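Local coordinates for protein translation initiation inhibitor (Streptococcus pyogenes, PDB 2EWC) that is of unknown function but belongs to the highly conserved YjgF family and is a putative translation initiation inhibitor, at residues B[39-44]-B[109-114]; B[58-63]-B[85-90]; B[65-70]-B[93-98]. All coordinates share one frame; numbering follows the deposited sequence.

The three contacts lie in one small alpha/beta chain of the YjgF family, whose two main helices pack on a mixed sheet. Contact 1 sets the start of helix 38-54 against strand 112-119 and the loop leading into it, contact 2 brings the loop before strand 63-70 to the end of helix 76-87, and contact 3 pairs strands 63-70 and 93-98. Contact 1 encloses the others along the chain, while contacts 2 and 3 alternate. Between centres, contact 3 lies about 13 Å from contact 1 and about 16 Å from contact 2. Contacts 2 and 3 also reach a neighbouring subunit, so this part of the chain takes part in both the fold and the subunit interface.

Contact 1: B[39-44]-B[109-114]; sequences ESQING and GLLFQV
Helix 38-54 packs here on the sheet of the YjgF fold, its first turns lying against the point where the chain enters strand 112-119. Q41 does the polar work. Its CG lies anti to its own carbonyl carbon (chi1 -69°) and the chain runs out extended, so that the amide arrives end-on at the backbone of 109-111 and grips it with both ends. Q41 OE1 takes the N-H of L111, with L111 N at 2.8 Å, in the carbonyl plane and on a lone pair. Q41 NE2 donates a hydrogen bond to G109 O at 2.9 Å, and that oxygen lies almost in the amide plane. Two fairly straight bonds thus fix the rotation of the amide, and NE2 has a further acceptor in Q36 O. The L111 side chain crosses the glutamine at about a right angle, its CB 3.6 Å from Q41 OE1.

One residue on, I42 meets F112. The phenylalanine has CG anti to its backbone N (chi1 -179°), which carries the ring to the helix, and I42 CG1 sits over the centre of one face, 3.8 Å from the ring centroid, in a CH-pi contact. A water within hydrogen-bonding distance of both Q41 O and F112 O links the two main chains. F70 meets the F112 ring edge-to-face. The buried Q41 amide, bonded to the loop backbone, and the I42-F112 contact are both part of the packing of helix 38-54 on the sheet, as in the alpha/beta YjgF fold.

Contact 2: B[58-63]-B[85-90]; sequences LTLDAV and ERFNGR
L60 has the most surface buried here, and it spends it on the ring of F87. Its CG lies anti to the carbonyl carbon (chi1 -65°) and chi2 is extended, so the side chain crosses the phenylalanine at about a right angle and spreads over one face. L60 CD1 stands above the ring centre, 4.1 Å from the centroid, in a CH-pi contact; L60 CB lies over the same face, 4.0 Å from F87 CE2. L60 CD1 also comes within 3.7 Å of R86 O on the helix backbone. M49 of helix 38-54 touches both L60 and F87, so the pair packs between helices 38-54 and 76-87.

D61, next along, works at the surface. A water sits 2.7 Å from D61 OD1 and 2.8 Å from F87 O and bridges the two. The second oxygen, D61 OD2, lies 3.5 Å from R90 CD, beside the aliphatic part of the extended arginine. Any attraction between the charges is probably loose: D61 OD2 is 4.1 Å from R90 NE and well out of the guanidinium plane, so no N-H points at it. R6 of a neighbouring subunit packs on R90 and donates to D61 O. F87 O also receives R90 N at 3.1 Å, closing the type I' turn in which N88 and G89 both take positive phi. The contact thus joins the 3-10 segment leading into strand 63-70 to the type I' turn that follows helix 76-87, at the end of the beta-alpha-beta unit where the chain enters the strand and leaves the helix.

Contact 3: B[65-70]-B[93-98]; sequences QMDCLF and ARKSIQ
Main-chain bonds hold these two strands in parallel register, with Q65 beside A93 and F70 beside Q98. C68 N donates to K95 O at 3.0 Å and C68 O accepts from I97 N at 2.9 Å, so C68 bonds to the two residues flanking its counterpart S96; M66 and F70 follow the same parallel pattern as far as the segments go.

The charged contact lies on the face that carries Q65, D67 and L69. D67 and K95 run side by side; K95 CG takes the crowded position between N and carbonyl carbon (chi1 66°), and a bend at chi4 brings K95 NZ to D67 OD1 at 2.9 Å in a salt bridge. Q65 NE2 donates to D67 OD1 too, at 2.7 Å. Both donors come from above the carboxylate plane. K95 also pairs with D67 and D115 of a neighbouring subunit, which probably helps to keep the buried amine charged, and D67 OD2 is met by K95 of a further subunit, in an intersubunit charge network.

Apolar packing is lighter: L69 CD2 lies 3.9 Å from I97 CB. On the opposite face S96 OG approaches the edge of the F70 ring, 3.8 Å from F70 CE2.

Helix 76-87 crosses over between the strands on the face of C68 and R94, completing the beta-alpha-beta unit, while strand 112-119 flanks 63-70 antiparallel on its other side.

Contact 1: B[39-44]-B[109-114]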
ATOM      1  N   GLU B  39      17.507  14.018  33.656  1.00 29.72           N
ATOM      2  CA  GLU B  39      16.912  12.948  34.467  1.00 31.02           C
ATOM      3  C   GLU B  39      16.445  13.496  35.818  1.00 29.66           C
ATOM      4  O   GLU B  39      15.344  13.174  36.276  1.00 29.68           O
ATOM      5  CB  GLU B  39      17.885  11.773  34.650  1.00 30.93           C
ATOM      6  CG  GLU B  39      17.245  10.490  35.178  1.00 33.10           C
ATOM      7  CD  GLU B  39      18.279   9.380  35.407  1.00 35.56           C
ATOM      8  OE1 GLU B  39      18.471   8.976  36.578  1.00 40.09           O
ATOM      9  OE2 GLU B  39      18.932   8.933  34.420  1.00 40.83           O
ATOM     10  N   SER B  40      17.277  14.337  36.434  0.50 29.28           N
ATOM     11  CA  SER B  40      16.969  14.937  37.734  0.50 28.86           C
ATOM     12  C   SER B  40      15.787  15.905  37.678  0.50 28.71           C
ATOM     13  O   SER B  40      15.024  16.004  38.642  0.50 28.65           O
ATOM     14  CB  SER B  40      18.191  15.647  38.311  0.50 28.54           C
ATOM     15  OG  SER B  40      19.315  14.783  38.349  0.50 28.22           O
ATOM     16  N   GLN B  41      15.637  16.620  36.562  1.00 28.01           N
ATOM     17  CA  GLN B  41      14.522  17.577  36.419  1.00 27.52           C
ATOM     18  C   GLN B  41      13.234  16.837  36.185  1.00 26.83           C
ATOM     19  O   GLN B  41      12.187  17.293  36.607  1.00 27.34           O
ATOM     20  CB  GLN B  41      14.767  18.606  35.311  1.00 26.56           C
ATOM     21  CG  GLN B  41      15.869  19.561  35.657  1.00 26.36           C
ATOM     22  CD  GLN B  41      15.884  20.779  34.784  1.00 26.29           C
ATOM     23  OE1 GLN B  41      14.880  21.137  34.169  1.00 28.46           O
ATOM     24  NE2 GLN B  41      17.030  21.439  34.725  1.00 23.91           N
ATOM     25  N   ILE B  42      13.328  15.697  35.502  1.00 26.72           N
ATOM     26  CA  ILE B  42      12.187  14.822  35.308  1.00 27.28           C
ATOM     27  C   ILE B  42      11.724  14.240  36.656  1.00 27.79           C
ATOM     28  O   ILE B  42      10.533  14.327  36.982  1.00 27.45           O
ATOM     29  CB  ILE B  42      12.467  13.711  34.273  1.00 27.44           C
ATOM     30  CG1 ILE B  42      12.687  14.337  32.876  1.00 26.18           C
ATOM     31  CG2 ILE B  42      11.288  12.699  34.248  1.00 27.18           C
ATOM     32  CD1 ILE B  42      13.316  13.397  31.860  1.00 23.12           C
ATOM     33  N   ASN B  43      12.655  13.683  37.439  1.00 28.01           N
ATOM     34  CA  ASN B  43      12.340  13.260  38.824  1.00 28.94           C
ATOM     35  C   ASN B  43      11.816  14.389  39.712  1.00 28.73           C
ATOM     36  O   ASN B  43      10.900  14.180  40.488  1.00 29.92           O
ATOM     37  CB  ASN B  43      13.535  12.587  39.498  1.00 28.60           C
ATOM     38  CG  ASN B  43      13.757  11.166  39.001  1.00 30.65           C
ATOM     39  OD1 ASN B  43      14.891  10.761  38.703  1.00 32.63           O
ATOM     40  ND2 ASN B  43      12.676  10.409  38.887  1.00 30.43           N
ATOM     41  N   GLY B  44      12.409  15.570  39.599  1.00 28.76           N
ATOM     42  CA  GLY B  44      11.942  16.736  40.317  1.00 29.01           C
ATOM     43  C   GLY B  44      10.520  17.112  39.915  1.00 29.87           C
ATOM     44  O   GLY B  44       9.709  17.451  40.762  1.00 29.86           O
ATOM     45  N   GLY B 109      19.934  25.434  33.193  1.00 28.79           N
ATOM     46  CA  GLY B 109      18.684  25.974  32.670  1.00 26.37           C
ATOM     47  C   GLY B 109      17.511  25.037  32.917  1.00 24.70           C
ATOM     48  O   GLY B 109      17.708  23.904  33.366  1.00 24.11           O
ATOM     49  N   LEU B 110      16.299  25.498  32.607  1.00 23.54           N
ATOM     50  CA  LEU B 110      15.098  24.681  32.765  1.00 23.41           C
ATOM     51  C   LEU B 110      14.925  23.795  31.546  1.00 23.99           C
ATOM     52  O   LEU B 110      14.954  24.305  30.416  1.00 25.25           O
ATOM     53  CB  LEU B 110      13.861  25.565  32.934  1.00 23.16           C
ATOM     54  CG  LEU B 110      12.476  24.895  32.896  1.00 24.62           C
ATOM     55  CD1 LEU B 110      12.263  23.923  34.112  1.00 23.49           C
ATOM     56  CD2 LEU B 110      11.395  25.983  32.876  1.00 22.97           C
ATOM     57  N   LEU B 111      14.745  22.488  31.757  1.00 23.34           N
ATOM     58  CA  LEU B 111      14.674  21.522  30.659  1.00 23.66           C
ATOM     59  C   LEU B 111      13.344  20.803  30.492  1.00 23.87           C
ATOM     60  O   LEU B 111      13.095  20.198  29.448  1.00 23.75           O
ATOM     61  CB  LEU B 111      15.798  20.466  30.797  1.00 23.16           C
ATOM     62  CG  LEU B 111      17.227  21.004  30.998  1.00 26.15           C
ATOM     63  CD1 LEU B 111      18.227  19.913  31.460  1.00 26.69           C
ATOM     64  CD2 LEU B 111      17.762  21.780  29.740  1.00 26.11           C
ATOM     65  N   PHE B 112      12.495  20.837  31.517  1.00 24.24           N
ATOM     66  CA  PHE B 112      11.356  19.929  31.564  1.00 24.68           C
ATOM     67  C   PHE B 112      10.258  20.413  32.511  1.00 25.41           C
ATOM     68  O   PHE B 112      10.547  20.943  33.589  1.00 25.61           O
ATOM     69  CB  PHE B 112      11.846  18.540  31.987  1.00 24.38           C
ATOM     70  CG  PHE B 112      10.763  17.507  32.061  1.00 23.61           C
ATOM     71  CD1 PHE B 112      10.318  16.859  30.905  1.00 22.08           C
ATOM     72  CD2 PHE B 112      10.169  17.201  33.278  1.00 23.12           C
ATOM     73  CE1 PHE B 112       9.297  15.898  30.965  1.00 23.77           C
ATOM     74  CE2 PHE B 112       9.143  16.250  33.356  1.00 22.61           C
ATOM     75  CZ  PHE B 112       8.719  15.585  32.185  1.00 23.21           C
ATOM     76  N   GLN B 113       9.007  20.249  32.086  1.00 25.69           N
ATOM     77  CA  GLN B 113       7.841  20.497  32.932  1.00 27.14           C
ATOM     78  C   GLN B 113       6.852  19.399  32.633  1.00 27.16           C
ATOM     79  O   GLN B 113       6.910  18.800  31.560  1.00 26.53           O
ATOM     80  CB  GLN B 113       7.178  21.833  32.626  1.00 26.28           C
ATOM     81  CG  GLN B 113       8.016  23.069  32.926  1.00 28.64           C
ATOM     82  CD  GLN B 113       7.227  24.359  32.695  1.00 30.43           C
ATOM     83  OE1 GLN B 113       6.190  24.351  32.036  1.00 32.89           O
ATOM     84  NE2 GLN B 113       7.736  25.481  33.220  1.00 35.19           N
ATOM     85  N   VAL B 114       5.959  19.118  33.583  1.00 27.32           N
ATOM     86  CA  VAL B 114       4.883  18.180  33.330  1.00 28.52           C
ATOM     87  C   VAL B 114       3.581  18.699  33.952  1.00 29.52           C
ATOM     88  O   VAL B 114       3.606  19.415  34.935  1.00 28.94           O
ATOM     89  CB  VAL B 114       5.258  16.742  33.783  1.00 29.22           C
ATOM     90  CG1 VAL B 114       5.399  16.622  35.340  1.00 27.45           C
ATOM     91  CG2 VAL B 114       4.286  15.739  33.215  1.00 30.19           C
TER
HETATM   92  O   HOH W   1      11.372  19.979  36.108  1.00 30.99           O

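Contact 2: B[58-63]-B[85-90]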
ATOM      1  N   LEU B  58      -4.089  11.415  47.103  1.00 31.19           N
ATOM      2  CA  LEU B  58      -3.917  10.618  45.898  1.00 30.81           C
ATOM      3  C   LEU B  58      -2.451  10.319  45.632  1.00 30.72           C
ATOM      4  O   LEU B  58      -1.549  10.852  46.276  1.00 30.32           O
ATOM      5  CB  LEU B  58      -4.570  11.282  44.676  1.00 30.87           C
ATOM      6  CG  LEU B  58      -6.092  11.474  44.725  1.00 31.66           C
ATOM      7  CD1 LEU B  58      -6.545  12.241  43.513  1.00 31.13           C
ATOM      8  CD2 LEU B  58      -6.827  10.119  44.850  1.00 30.08           C
ATOM      9  N   THR B  59      -2.254   9.483  44.625  1.00 30.92           N
ATOM     10  CA  THR B  59      -1.012   8.844  44.307  1.00 30.46           C
ATOM     11  C   THR B  59      -0.951   8.860  42.753  1.00 30.31           C
ATOM     12  O   THR B  59      -1.982   9.069  42.078  1.00 29.52           O
ATOM     13  CB  THR B  59      -1.132   7.428  44.915  1.00 31.14           C
ATOM     14  OG1 THR B  59      -0.131   7.202  45.931  1.00 33.52           O
ATOM     15  CG2 THR B  59      -1.166   6.338  43.888  1.00 30.49           C
ATOM     16  N   LEU B  60       0.242   8.663  42.191  1.00 29.51           N
ATOM     17  CA  LEU B  60       0.437   8.530  40.735  1.00 29.26           C
ATOM     18  C   LEU B  60      -0.472   7.490  40.064  1.00 29.22           C
ATOM     19  O   LEU B  60      -0.727   7.593  38.854  1.00 28.49           O
ATOM     20  CB  LEU B  60       1.893   8.176  40.412  1.00 28.79           C
ATOM     21  CG  LEU B  60       2.982   9.205  40.755  1.00 28.15           C
ATOM     22  CD1 LEU B  60       4.344   8.704  40.370  1.00 25.10           C
ATOM     23  CD2 LEU B  60       2.703  10.521  40.111  1.00 25.75           C
ATOM     24  N   ASP B  61      -0.926   6.486  40.831  1.00 29.27           N
ATOM     25  CA  ASP B  61      -1.913   5.514  40.348  1.00 29.63           C
ATOM     26  C   ASP B  61      -3.233   6.227  39.942  1.00 29.07           C
ATOM     27  O   ASP B  61      -3.997   5.683  39.155  1.00 29.53           O
ATOM     28  CB  ASP B  61      -2.225   4.439  41.402  1.00 30.68           C
ATOM     29  CG  ASP B  61      -1.234   3.230  41.401  1.00 34.68           C
ATOM     30  OD1 ASP B  61      -0.106   3.270  40.819  1.00 37.78           O
ATOM     31  OD2 ASP B  61      -1.604   2.216  42.043  1.00 38.88           O
ATOM     32  N   ALA B  62      -3.501   7.422  40.482  1.00 27.44           N
ATOM     33  CA  ALA B  62      -4.713   8.177  40.110  1.00 27.12           C
ATOM     34  C   ALA B  62      -4.536   9.003  38.852  1.00 27.09           C
ATOM     35  O   ALA B  62      -5.506   9.537  38.330  1.00 27.71           O
ATOM     36  CB  ALA B  62      -5.159   9.069  41.247  1.00 26.76           C
ATOM     37  N   VAL B  63      -3.311   9.116  38.340  1.00 26.93           N
ATOM     38  CA  VAL B  63      -3.104   9.998  37.191  1.00 26.72           C
ATOM     39  C   VAL B  63      -3.572   9.367  35.875  1.00 27.28           C
ATOM     40  O   VAL B  63      -3.143   8.274  35.517  1.00 27.15           O
ATOM     41  CB  VAL B  63      -1.653  10.481  37.090  1.00 27.19           C
ATOM     42  CG1 VAL B  63      -1.490  11.431  35.864  1.00 25.89           C
ATOM     43  CG2 VAL B  63      -1.276  11.220  38.359  1.00 24.44           C
ATOM     44  N   GLU B  85      10.072   3.296  36.306  1.00 34.95           N
ATOM     45  CA  GLU B  85      10.517   3.163  37.700  1.00 36.09           C
ATOM     46  C   GLU B  85       9.540   3.747  38.739  1.00 35.90           C
ATOM     47  O   GLU B  85       9.429   3.230  39.850  1.00 35.73           O
ATOM     48  CB  GLU B  85      11.912   3.773  37.874  1.00 36.12           C
ATOM     49  CG  GLU B  85      13.037   3.011  37.129  1.00 37.46           C
ATOM     50  CD  GLU B  85      14.417   3.666  37.302  1.00 38.46           C
ATOM     51  OE1 GLU B  85      14.495   4.640  38.102  1.00 41.71           O
ATOM     52  OE2 GLU B  85      15.408   3.226  36.647  1.00 38.64           O
ATOM     53  N   ARG B  86       8.826   4.808  38.384  1.00 36.11           N
ATOM     54  CA  ARG B  86       7.964   5.496  39.356  1.00 36.51           C
ATOM     55  C   ARG B  86       6.459   5.198  39.300  1.00 36.10           C
ATOM     56  O   ARG B  86       5.768   5.339  40.321  1.00 36.54           O
ATOM     57  CB  ARG B  86       8.233   6.997  39.317  1.00 36.97           C
ATOM     58  CG  ARG B  86       9.631   7.277  39.820  1.00 39.05           C
ATOM     59  CD  ARG B  86       9.884   8.730  39.863  1.00 41.29           C
ATOM     60  NE  ARG B  86       9.118   9.364  40.920  1.00 40.49           N
ATOM     61  CZ  ARG B  86       9.416  10.553  41.417  1.00 40.61           C
ATOM     62  NH1 ARG B  86      10.470  11.219  40.955  1.00 40.93           N
ATOM     63  NH2 ARG B  86       8.665  11.074  42.369  1.00 39.83           N
ATOM     64  N   PHE B  87       5.965   4.782  38.133  1.00 35.14           N
ATOM     65  CA  PHE B  87       4.538   4.469  37.935  1.00 34.67           C
ATOM     66  C   PHE B  87       4.189   2.972  38.084  1.00 35.39           C
ATOM     67  O   PHE B  87       3.011   2.620  38.168  1.00 35.36           O
ATOM     68  CB  PHE B  87       4.053   4.971  36.573  1.00 33.64           C
ATOM     69  CG  PHE B  87       3.834   6.450  36.507  1.00 32.49           C
ATOM     70  CD1 PHE B  87       4.914   7.328  36.413  1.00 32.08           C
ATOM     71  CD2 PHE B  87       2.539   6.969  36.507  1.00 31.36           C
ATOM     72  CE1 PHE B  87       4.720   8.705  36.319  1.00 33.01           C
ATOM     73  CE2 PHE B  87       2.316   8.355  36.431  1.00 33.40           C
ATOM     74  CZ  PHE B  87       3.407   9.231  36.328  1.00 32.90           C
ATOM     75  N   ASN B  88       5.202   2.100  38.074  1.00 36.19           N
ATOM     76  CA  ASN B  88       5.030   0.675  38.434  1.00 36.55           C
ATOM     77  C   ASN B  88       3.919  -0.058  37.664  1.00 35.67           C
ATOM     78  O   ASN B  88       2.992  -0.612  38.266  1.00 35.97           O
ATOM     79  CB  ASN B  88       4.742   0.540  39.932  1.00 37.50           C
ATOM     80  CG  ASN B  88       5.660   1.396  40.791  1.00 40.78           C
ATOM     81  OD1 ASN B  88       6.859   1.102  40.933  1.00 43.00           O
ATOM     82  ND2 ASN B  88       5.090   2.452  41.393  1.00 42.92           N
ATOM     83  N   GLY B  89       3.988  -0.029  36.341  1.00 34.14           N
ATOM     84  CA  GLY B  89       3.034  -0.769  35.531  1.00 32.57           C
ATOM     85  C   GLY B  89       1.661  -0.142  35.378  1.00 31.60           C
ATOM     86  O   GLY B  89       0.829  -0.680  34.637  1.00 32.03           O
ATOM     87  N   ARG B  90       1.402   0.971  36.070  1.00 30.33           N
ATOM     88  CA  ARG B  90       0.156   1.720  35.880  1.00 29.17           C
ATOM     89  C   ARG B  90       0.413   3.115  35.304  1.00 28.47           C
ATOM     90  O   ARG B  90       0.816   4.037  36.026  1.00 27.39           O
ATOM     91  CB  ARG B  90      -0.639   1.772  37.190  1.00 29.76           C
ATOM     92  CG  ARG B  90      -1.169   0.406  37.615  1.00 29.22           C
ATOM     93  CD  ARG B  90      -1.688   0.404  39.032  1.00 28.62           C
ATOM     94  NE  ARG B  90      -1.908  -0.952  39.535  1.00 27.59           N
ATOM     95  CZ  ARG B  90      -0.979  -1.683  40.146  1.00 30.00           C
ATOM     96  NH1 ARG B  90       0.249  -1.193  40.320  1.00 31.45           N
ATOM     97  NH2 ARG B  90      -1.265  -2.908  40.591  1.00 30.06           N
TER
HETATM   98  O   HOH W   2       1.238   4.653  38.925  1.00 43.72           O

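Contact 3: B[65-70]-B[93-98]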
ATOM      1  N   GLN B  65      -3.908  11.309  32.738  1.00 26.70           N
ATOM      2  CA  GLN B  65      -3.382  11.973  31.533  1.00 28.01           C
ATOM      3  C   GLN B  65      -2.275  12.934  31.924  1.00 28.06           C
ATOM      4  O   GLN B  65      -2.358  13.572  32.962  1.00 28.04           O
ATOM      5  CB  GLN B  65      -4.499  12.707  30.747  1.00 27.37           C
ATOM      6  CG  GLN B  65      -4.125  13.045  29.301  1.00 29.24           C
ATOM      7  CD  GLN B  65      -3.333  14.346  29.192  1.00 32.85           C
ATOM      8  OE1 GLN B  65      -3.429  15.202  30.068  1.00 34.55           O
ATOM      9  NE2 GLN B  65      -2.544  14.497  28.112  1.00 33.40           N
HETATM   10  N   MSE B  66      -1.241  13.025  31.092  1.00 29.31           N
HETATM   11  CA  MSE B  66      -0.050  13.816  31.409  1.00 29.84           C
HETATM   12  C   MSE B  66       0.424  14.478  30.136  1.00 30.85           C
HETATM   13  O   MSE B  66       0.528  13.818  29.116  1.00 31.24           O
HETATM   14  CB  MSE B  66       1.051  12.884  31.901  1.00 30.45           C
HETATM   15  CG  MSE B  66       1.704  13.276  33.212  1.00 33.13           C
HETATM   16 SE   MSE B  66       2.707  11.974  33.998  1.00 26.88          SE
HETATM   17  CE  MSE B  66       3.467  11.201  32.603  1.00 29.68           C
ATOM     18  N   ASP B  67       0.691  15.781  30.187  1.00 31.19           N
ATOM     19  CA  ASP B  67       1.342  16.477  29.077  1.00 32.67           C
ATOM     20  C   ASP B  67       2.788  16.728  29.507  1.00 31.87           C
ATOM     21  O   ASP B  67       3.007  17.264  30.587  1.00 31.73           O
ATOM     22  CB  ASP B  67       0.639  17.806  28.779  1.00 32.71           C
ATOM     23  CG  ASP B  67      -0.614  17.629  27.948  1.00 37.52           C
ATOM     24  OD1 ASP B  67      -0.872  16.501  27.488  1.00 41.48           O
ATOM     25  OD2 ASP B  67      -1.353  18.619  27.733  1.00 44.29           O
ATOM     26  N   CYS B  68       3.753  16.311  28.691  1.00 31.15           N
ATOM     27  CA  CYS B  68       5.171  16.464  29.058  1.00 31.11           C
ATOM     28  C   CYS B  68       5.834  17.490  28.166  1.00 29.79           C
ATOM     29  O   CYS B  68       5.782  17.374  26.937  1.00 29.67           O
ATOM     30  CB  CYS B  68       5.895  15.125  28.963  1.00 31.91           C
ATOM     31  SG  CYS B  68       4.933  13.746  29.686  1.00 38.97           S
ATOM     32  N   LEU B  69       6.428  18.515  28.769  1.00 28.18           N
ATOM     33  CA  LEU B  69       7.017  19.605  27.984  1.00 27.16           C
ATOM     34  C   LEU B  69       8.545  19.525  28.053  1.00 25.99           C
ATOM     35  O   LEU B  69       9.114  19.573  29.137  1.00 25.16           O
ATOM     36  CB  LEU B  69       6.542  20.981  28.489  1.00 26.04           C
ATOM     37  CG  LEU B  69       5.043  21.348  28.512  1.00 29.12           C
ATOM     38  CD1 LEU B  69       4.824  22.817  28.947  1.00 28.62           C
ATOM     39  CD2 LEU B  69       4.377  21.120  27.183  1.00 27.10           C
ATOM     40  N   PHE B  70       9.204  19.451  26.900  1.00 24.82           N
ATOM     41  CA  PHE B  70      10.654  19.282  26.861  1.00 25.16           C
ATOM     42  C   PHE B  70      11.273  20.443  26.099  1.00 25.73           C
ATOM     43  O   PHE B  70      10.759  20.845  25.043  1.00 25.51           O
ATOM     44  CB  PHE B  70      11.053  18.032  26.073  1.00 24.24           C
ATOM     45  CG  PHE B  70      10.660  16.713  26.702  1.00 25.13           C
ATOM     46  CD1 PHE B  70      11.607  15.958  27.412  1.00 24.11           C
ATOM     47  CD2 PHE B  70       9.391  16.186  26.503  1.00 24.13           C
ATOM     48  CE1 PHE B  70      11.276  14.744  27.976  1.00 26.43           C
ATOM     49  CE2 PHE B  70       9.043  14.946  27.056  1.00 26.35           C
ATOM     50  CZ  PHE B  70       9.983  14.227  27.807  1.00 26.59           C
ATOM     51  N   ALA B  93      -2.440   8.002  29.918  1.00 27.69           N
ATOM     52  CA  ALA B  93      -2.357   8.460  28.529  1.00 27.74           C
ATOM     53  C   ALA B  93      -1.430   9.669  28.552  1.00 27.98           C
ATOM     54  O   ALA B  93      -1.425  10.419  29.531  1.00 27.44           O
ATOM     55  CB  ALA B  93      -3.705   8.857  28.023  1.00 26.82           C
ATOM     56  N   ARG B  94      -0.632   9.863  27.506  1.00 28.69           N
ATOM     57  CA  ARG B  94       0.184  11.067  27.459  1.00 29.88           C
ATOM     58  C   ARG B  94       0.387  11.640  26.070  1.00 30.07           C
ATOM     59  O   ARG B  94       0.060  11.016  25.054  1.00 30.59           O
ATOM     60  CB  ARG B  94       1.548  10.846  28.140  1.00 30.37           C
ATOM     61  CG  ARG B  94       2.580  10.281  27.224  1.00 34.17           C
ATOM     62  CD  ARG B  94       3.992  10.377  27.796  1.00 38.97           C
ATOM     63  NE  ARG B  94       4.343   9.121  28.449  1.00 43.03           N
ATOM     64  CZ  ARG B  94       5.111   8.167  27.924  1.00 43.98           C
ATOM     65  NH1 ARG B  94       5.669   8.291  26.725  1.00 44.83           N
ATOM     66  NH2 ARG B  94       5.329   7.075  28.630  1.00 44.73           N
ATOM     67  N   LYS B  95       0.949  12.839  26.047  1.00 29.58           N
ATOM     68  CA  LYS B  95       1.584  13.355  24.852  1.00 29.43           C
ATOM     69  C   LYS B  95       2.812  14.156  25.276  1.00 28.67           C
ATOM     70  O   LYS B  95       2.891  14.605  26.426  1.00 28.48           O
ATOM     71  CB  LYS B  95       0.604  14.210  24.032  1.00 30.05           C
ATOM     72  CG  LYS B  95       0.168  15.472  24.674  1.00 29.03           C
ATOM     73  CD  LYS B  95      -0.393  16.406  23.573  1.00 33.96           C
ATOM     74  CE  LYS B  95      -1.044  17.647  24.148  1.00 34.15           C
ATOM     75  NZ  LYS B  95      -2.188  17.238  25.028  1.00 37.18           N
ATOM     76  N   SER B  96       3.761  14.313  24.361  1.00 26.97           N
ATOM     77  CA  SER B  96       4.980  15.077  24.627  1.00 27.69           C
ATOM     78  C   SER B  96       5.100  16.209  23.589  1.00 28.07           C
ATOM     79  O   SER B  96       4.695  16.054  22.436  1.00 27.26           O
ATOM     80  CB  SER B  96       6.204  14.157  24.537  1.00 26.98           C
ATOM     81  OG  SER B  96       6.111  13.125  25.516  1.00 31.18           O
ATOM     82  N   ILE B  97       5.637  17.344  24.006  1.00 28.62           N
ATOM     83  CA  ILE B  97       5.739  18.544  23.160  1.00 29.67           C
ATOM     84  C   ILE B  97       7.113  19.161  23.402  1.00 28.89           C
ATOM     85  O   ILE B  97       7.609  19.171  24.532  1.00 28.73           O
ATOM     86  CB  ILE B  97       4.642  19.557  23.568  1.00 30.85           C
ATOM     87  CG1 ILE B  97       3.280  19.069  23.121  1.00 32.04           C
ATOM     88  CG2 ILE B  97       4.863  20.994  23.014  1.00 30.75           C
ATOM     89  CD1 ILE B  97       2.205  19.585  24.091  1.00 35.32           C
ATOM     90  N   GLN B  98       7.728  19.683  22.354  1.00 28.94           N
ATOM     91  CA  GLN B  98       8.932  20.477  22.522  1.00 28.65           C
ATOM     92  C   GLN B  98       8.523  21.936  22.564  1.00 29.79           C
ATOM     93  O   GLN B  98       7.761  22.388  21.722  1.00 31.73           O
ATOM     94  CB  GLN B  98       9.919  20.242  21.383  1.00 28.43           C
ATOM     95  CG  GLN B  98      11.274  20.940  21.595  1.00 27.22           C
ATOM     96  CD  GLN B  98      12.346  20.442  20.633  1.00 28.72           C
ATOM     97  OE1 GLN B  98      12.813  19.305  20.738  1.00 28.93           O
ATOM     98  NE2 GLN B  98      12.741  21.296  19.686  1.00 27.47           N
TER
HETATM   99  O   HOH W   3      -3.752  17.554  27.579  1.00 59.29           O